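Putative tryptophan halogenase (Xanthomonas campestris pv. campestris, PDB 6Y1W) is probably a flavin-dependent halogenase that uses FAD to halogenate an aromatic substrate, and belongs to the tryptophan halogenase family. Local coordinates at residues A[318-330]-A[335-347]. Residues are numbered along the deposited sequence; the frame is centred on the assembly and turned at random. Where two conformers were deposited one is given.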
loop_
_atom_site.group_PDB
_atom_site.type_symbol
_atom_site.label_atom_id
_atom_site.label_comp_id
_atom_site.label_asym_id
_atom_site.label_seq_id
_atom_site.Cartn_x
_atom_site.Cartn_y
_atom_site.Cartn_z
ATOM N N LEU A 318 16.496 -2.974 33.005
ATOM C CA LEU A 318 16.017 -1.956 32.082
ATOM C C LEU A 318 14.556 -1.672 32.398
ATOM O O LEU A 318 13.835 -2.568 32.856
ATOM C CB LEU A 318 16.122 -2.433 30.634
ATOM C CG LEU A 318 17.337 -3.320 30.318
ATOM C CD1 LEU A 318 17.249 -3.975 28.930
ATOM C CD2 LEU A 318 18.598 -2.490 30.448
ATOM N N ARG A 319 14.134 -0.427 32.166
ATOM C CA ARG A 319 12.737 -0.026 32.291
ATOM C C ARG A 319 12.266 0.608 30.987
ATOM O O ARG A 319 13.045 1.218 30.248
ATOM C CB ARG A 319 12.493 0.985 33.444
ATOM C CG ARG A 319 12.555 0.363 34.848
ATOM C CD ARG A 319 11.511 -0.745 35.005
ATOM N NE ARG A 319 10.136 -0.229 35.036
ATOM C CZ ARG A 319 9.521 0.191 36.143
ATOM N NH1 ARG A 319 8.276 0.664 36.087
ATOM N NH2 ARG A 319 10.162 0.165 37.309
ATOM N N PHE A 320 10.972 0.489 30.713
ATOM C CA PHE A 320 10.425 1.072 29.490
ATOM C C PHE A 320 8.911 1.076 29.630
ATOM O O PHE A 320 8.364 0.513 30.580
ATOM C CB PHE A 320 10.854 0.284 28.253
ATOM C CG PHE A 320 10.714 -1.196 28.413
ATOM C CD1 PHE A 320 9.471 -1.786 28.366
ATOM C CD2 PHE A 320 11.841 -1.995 28.620
ATOM C CE1 PHE A 320 9.351 -3.178 28.496
ATOM C CE2 PHE A 320 11.730 -3.345 28.775
ATOM C CZ PHE A 320 10.472 -3.939 28.724
ATOM N N THR A 321 8.233 1.706 28.674
ATOM C CA THR A 321 6.771 1.680 28.669
ATOM C C THR A 321 6.305 1.811 27.225
ATOM O O THR A 321 6.911 2.576 26.459
ATOM C CB THR A 321 6.152 2.786 29.565
ATOM O OG1 THR A 321 4.739 2.582 29.721
ATOM C CG2 THR A 321 6.438 4.179 29.023
ATOM N N PRO A 322 5.272 1.057 26.834
ATOM C CA PRO A 322 4.786 1.056 25.444
ATOM C C PRO A 322 4.052 2.349 25.151
ATOM O O PRO A 322 3.150 2.733 25.897
ATOM C CB PRO A 322 3.821 -0.138 25.400
ATOM C CG PRO A 322 3.326 -0.212 26.886
ATOM C CD PRO A 322 4.520 0.125 27.700
ATOM N N ASN A 323 4.480 3.041 24.098
ATOM C CA ASN A 323 3.973 4.384 23.832
ATOM C C ASN A 323 4.349 4.867 22.437
ATOM O O ASN A 323 5.269 4.353 21.782
ATOM C CB ASN A 323 4.518 5.372 24.856
ATOM C CG ASN A 323 5.935 5.814 24.514
ATOM O OD1 ASN A 323 6.139 6.776 23.766
ATOM N ND2 ASN A 323 6.916 5.060 24.998
ATOM N N GLN A 324 3.667 5.937 22.008
ATOM C CA GLN A 324 4.072 6.682 20.818
ATOM C C GLN A 324 4.006 8.162 21.154
ATOM O O GLN A 324 3.037 8.612 21.765
ATOM C CB GLN A 324 3.216 6.357 19.560
ATOM C CG GLN A 324 1.849 7.101 19.385
ATOM C CD GLN A 324 1.238 6.992 17.970
ATOM O OE1 GLN A 324 1.803 7.484 16.980
ATOM N NE2 GLN A 324 0.069 6.367 17.879
ATOM N N ARG A 325 5.053 8.892 20.789
ATOM C CA ARG A 325 5.039 10.344 20.887
ATOM C C ARG A 325 3.860 10.859 20.063
ATOM O O ARG A 325 3.591 10.346 18.971
ATOM C CB ARG A 325 6.385 10.858 20.352
ATOM C CG ARG A 325 6.834 12.246 20.717
ATOM C CD ARG A 325 7.041 12.474 22.195
ATOM N NE ARG A 325 8.156 11.801 22.838
ATOM C CZ ARG A 325 8.599 12.134 24.049
ATOM N NH1 ARG A 325 9.594 11.464 24.606
ATOM N NH2 ARG A 325 8.032 13.137 24.730
ATOM N N HIS A 326 3.123 11.850 20.593
ATOM C CA HIS A 326 1.933 12.315 19.872
ATOM C C HIS A 326 2.284 12.852 18.495
ATOM O O HIS A 326 1.522 12.672 17.533
ATOM C CB HIS A 326 1.204 13.392 20.668
ATOM C CG HIS A 326 0.463 12.841 21.835
ATOM N ND1 HIS A 326 -0.415 11.784 21.716
ATOM C CD2 HIS A 326 0.494 13.170 23.145
ATOM C CE1 HIS A 326 -0.914 11.504 22.908
ATOM N NE2 HIS A 326 -0.379 12.328 23.793
ATOM N N ARG A 327 3.390 13.587 18.397
ATOM C CA ARG A 327 3.912 14.022 17.116
ATOM C C ARG A 327 5.397 13.711 17.123
ATOM O O ARG A 327 6.067 13.964 18.123
ATOM C CB ARG A 327 3.651 15.534 16.911
ATOM C CG ARG A 327 2.168 15.852 16.878
ATOM C CD ARG A 327 1.894 17.360 16.861
ATOM N NE ARG A 327 2.445 18.063 18.011
ATOM C CZ ARG A 327 1.975 17.974 19.254
ATOM N NH1 ARG A 327 0.928 17.189 19.521
ATOM N NH2 ARG A 327 2.550 18.666 20.229
ATOM N N VAL A 328 5.892 13.092 16.058
ATOM C CA VAL A 328 7.323 12.794 16.058
ATOM C C VAL A 328 8.130 13.928 15.447
ATOM O O VAL A 328 9.321 14.056 15.767
ATOM C CB VAL A 328 7.608 11.460 15.348
ATOM C CG1 VAL A 328 7.100 10.328 16.234
ATOM C CG2 VAL A 328 6.931 11.380 14.007
ATOM N N TRP A 329 7.497 14.784 14.646
ATOM C CA TRP A 329 8.141 15.972 14.099
ATOM C C TRP A 329 7.386 17.156 14.684
ATOM O O TRP A 329 6.182 17.304 14.442
ATOM C CB TRP A 329 8.065 15.988 12.575
ATOM C CG TRP A 329 8.898 17.083 11.906
ATOM C CD1 TRP A 329 9.341 18.246 12.454
ATOM C CD2 TRP A 329 9.369 17.055 10.567
ATOM N NE1 TRP A 329 10.061 18.967 11.521
ATOM C CE2 TRP A 329 10.083 18.268 10.350
ATOM C CE3 TRP A 329 9.247 16.144 9.523
ATOM C CZ2 TRP A 329 10.694 18.561 9.149
ATOM C CZ3 TRP A 329 9.845 16.454 8.283
ATOM C CH2 TRP A 329 10.549 17.668 8.119
ATOM N N GLU A 330 8.088 17.971 15.457
ATOM C CA GLU A 330 7.487 19.151 16.087
ATOM C C GLU A 330 8.420 20.313 15.797
ATOM O O GLU A 330 9.600 20.245 16.147
ATOM C CB GLU A 330 7.316 18.918 17.593
ATOM C CG GLU A 330 6.890 20.138 18.396
ATOM C CD GLU A 330 5.406 20.329 18.370
ATOM O OE1 GLU A 330 4.719 19.545 17.680
ATOM O OE2 GLU A 330 4.932 21.273 19.034
ATOM N N ALA A 335 12.019 13.422 16.272
ATOM C CA ALA A 335 12.457 12.383 17.206
ATOM C C ALA A 335 12.618 11.039 16.503
ATOM O O ALA A 335 11.819 10.672 15.638
ATOM C CB ALA A 335 11.462 12.237 18.368
ATOM N N LEU A 336 13.654 10.288 16.909
ATOM C CA LEU A 336 13.906 8.945 16.387
ATOM C C LEU A 336 14.195 7.972 17.519
ATOM O O LEU A 336 14.687 8.361 18.577
ATOM C CB LEU A 336 15.120 8.976 15.443
ATOM C CG LEU A 336 15.007 9.855 14.217
ATOM C CD1 LEU A 336 16.385 10.041 13.549
ATOM C CD2 LEU A 336 13.995 9.233 13.200
ATOM N N GLY A 337 13.911 6.687 17.285
ATOM C CA GLY A 337 14.228 5.697 18.306
ATOM C C GLY A 337 13.388 5.879 19.551
ATOM O O GLY A 337 12.219 6.244 19.470
ATOM N N LEU A 338 13.983 5.624 20.724
ATOM C CA LEU A 338 13.210 5.666 21.969
ATOM C C LEU A 338 12.553 7.024 22.201
ATOM O O LEU A 338 11.477 7.097 22.810
ATOM C CB LEU A 338 14.107 5.338 23.157
ATOM C CG LEU A 338 14.579 3.885 23.186
ATOM C CD1 LEU A 338 15.625 3.698 24.302
ATOM C CD2 LEU A 338 13.397 2.986 23.370
ATOM N N ALA A 339 13.181 8.109 21.748
ATOM C CA ALA A 339 12.534 9.405 21.925
ATOM C C ALA A 339 11.204 9.508 21.203
ATOM O O ALA A 339 10.391 10.388 21.567
ATOM C CB ALA A 339 13.455 10.543 21.434
ATOM N N SER A 340 10.981 8.695 20.164
ATOM C CA SER A 340 9.762 8.736 19.358
ATOM C C SER A 340 8.701 7.758 19.842
ATOM O O SER A 340 7.540 7.877 19.438
ATOM C CB SER A 340 10.077 8.448 17.881
ATOM O OG SER A 340 10.412 7.065 17.653
ATOM N N GLY A 341 9.079 6.785 20.654
ATOM C CA GLY A 341 8.145 5.761 21.097
ATOM C C GLY A 341 8.880 4.486 21.472
ATOM O O GLY A 341 10.094 4.367 21.320
ATOM N N PHE A 342 8.101 3.520 21.968
ATOM C CA PHE A 342 8.673 2.226 22.329
ATOM C C PHE A 342 7.636 1.118 22.219
ATOM O O PHE A 342 6.502 1.265 22.693
ATOM C CB PHE A 342 9.206 2.229 23.755
ATOM C CG PHE A 342 9.693 0.873 24.194
ATOM C CD1 PHE A 342 10.950 0.466 23.858
ATOM C CD2 PHE A 342 8.860 0.011 24.885
ATOM C CE1 PHE A 342 11.402 -0.787 24.251
ATOM C CE2 PHE A 342 9.307 -1.234 25.259
ATOM C CZ PHE A 342 10.598 -1.607 24.938
ATOM N N LEU A 343 8.033 0.005 21.606
ATOM C CA LEU A 343 7.342 -1.272 21.744
ATOM C C LEU A 343 8.366 -2.329 22.111
ATOM O O LEU A 343 9.500 -2.293 21.632
ATOM C CB LEU A 343 6.637 -1.673 20.455
ATOM C CG LEU A 343 5.407 -0.818 20.148
ATOM C CD1 LEU A 343 4.920 -1.056 18.744
ATOM C CD2 LEU A 343 4.289 -1.248 21.144
ATOM N N GLU A 344 7.959 -3.292 22.945
ATOM C CA GLU A 344 8.873 -4.361 23.337
ATOM C C GLU A 344 9.376 -5.168 22.128
ATOM O O GLU A 344 8.737 -5.194 21.067
ATOM C CB GLU A 344 8.153 -5.288 24.315
ATOM C CG GLU A 344 7.094 -6.143 23.640
ATOM C CD GLU A 344 6.117 -6.707 24.654
ATOM O OE1 GLU A 344 6.418 -7.777 25.259
ATOM O OE2 GLU A 344 5.086 -6.044 24.889
ATOM N N PRO A 345 10.555 -5.844 22.261
ATOM C CA PRO A 345 11.196 -6.449 21.069
ATOM C C PRO A 345 10.641 -7.793 20.652
ATOM O O PRO A 345 11.373 -8.632 20.098
ATOM C CB PRO A 345 12.669 -6.578 21.498
ATOM C CG PRO A 345 12.587 -6.806 22.978
ATOM C CD PRO A 345 11.451 -5.861 23.429
ATOM N N ILE A 346 9.338 -7.995 20.872
ATOM C CA ILE A 346 8.728 -9.290 20.600
ATOM C C ILE A 346 8.720 -9.618 19.113
ATOM O O ILE A 346 8.748 -10.795 18.741
ATOM C CB ILE A 346 7.314 -9.310 21.196
ATOM C CG1 ILE A 346 6.680 -10.686 21.082
ATOM C CG2 ILE A 346 6.386 -8.315 20.456
ATOM C CD1 ILE A 346 5.314 -10.747 21.803
ATOM N N GLU A 347 8.699 -8.603 18.236
ATOM C CA GLU A 347 8.786 -8.807 16.796
ATOM C C GLU A 347 9.970 -8.047 16.195
ATOM O O GLU A 347 9.968 -7.739 15.004
ATOM C CB GLU A 347 7.482 -8.393 16.086
ATOM C CG GLU A 347 6.341 -9.417 16.262
ATOM C CD GLU A 347 6.516 -10.679 15.420
ATOM O OE1 GLU A 347 7.388 -10.705 14.511
ATOM O OE2 GLU A 347 5.765 -11.697 15.680
HETATM O O HOH W 1 10.537 8.961 24.791
#
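F320 lies obliquely against F342, the ring planes 31° apart, and sets its CB 3.8 Å from the centroid of the F342 ring, a CH-pi contact over that ring's face. F342 comes to this place because its CG stands anti to the backbone N (chi1 175°), which carries the ring back along T321 and P322. The CA of P322 approaches F342 O at 3.2 Å in a C-H...O contact just before the strands pair. N323 and F342 form an antiparallel hydrogen-bonded pair, N323 N to F342 O and F342 N to N323 O both at 3.0 Å. The N323 side chain folds back so that ND2 donates to T321 O, which lies in the plane of the N323 amide; this fixes the amide's rotation beside F342 CB. Q324 faces G341 in the following non-hydrogen-bonded pair, with G341 CA 3.3 Å from N323 O. R325 N binds S340 O, and the R325 chain, bent at chi2 and chi3, brings NE to A339 O (2.9 Å), while NH2 holds V235 O and a water links NH1, weakly, to L338 O. V328 CG1 packs on S340 CB, and V328 O accepts a nearly straight bond from A335 N (2.8 Å, 174°) beside the antiparallel pairing of strands 329-330 and 333-335. Strand 323-325 thus lies between 237-239 and 341-342 in a small antiparallel sheet, beside the 3-10 segment 338-339 that holds L338, a predicted FAD-binding residue of the tryptophan halogenase fold.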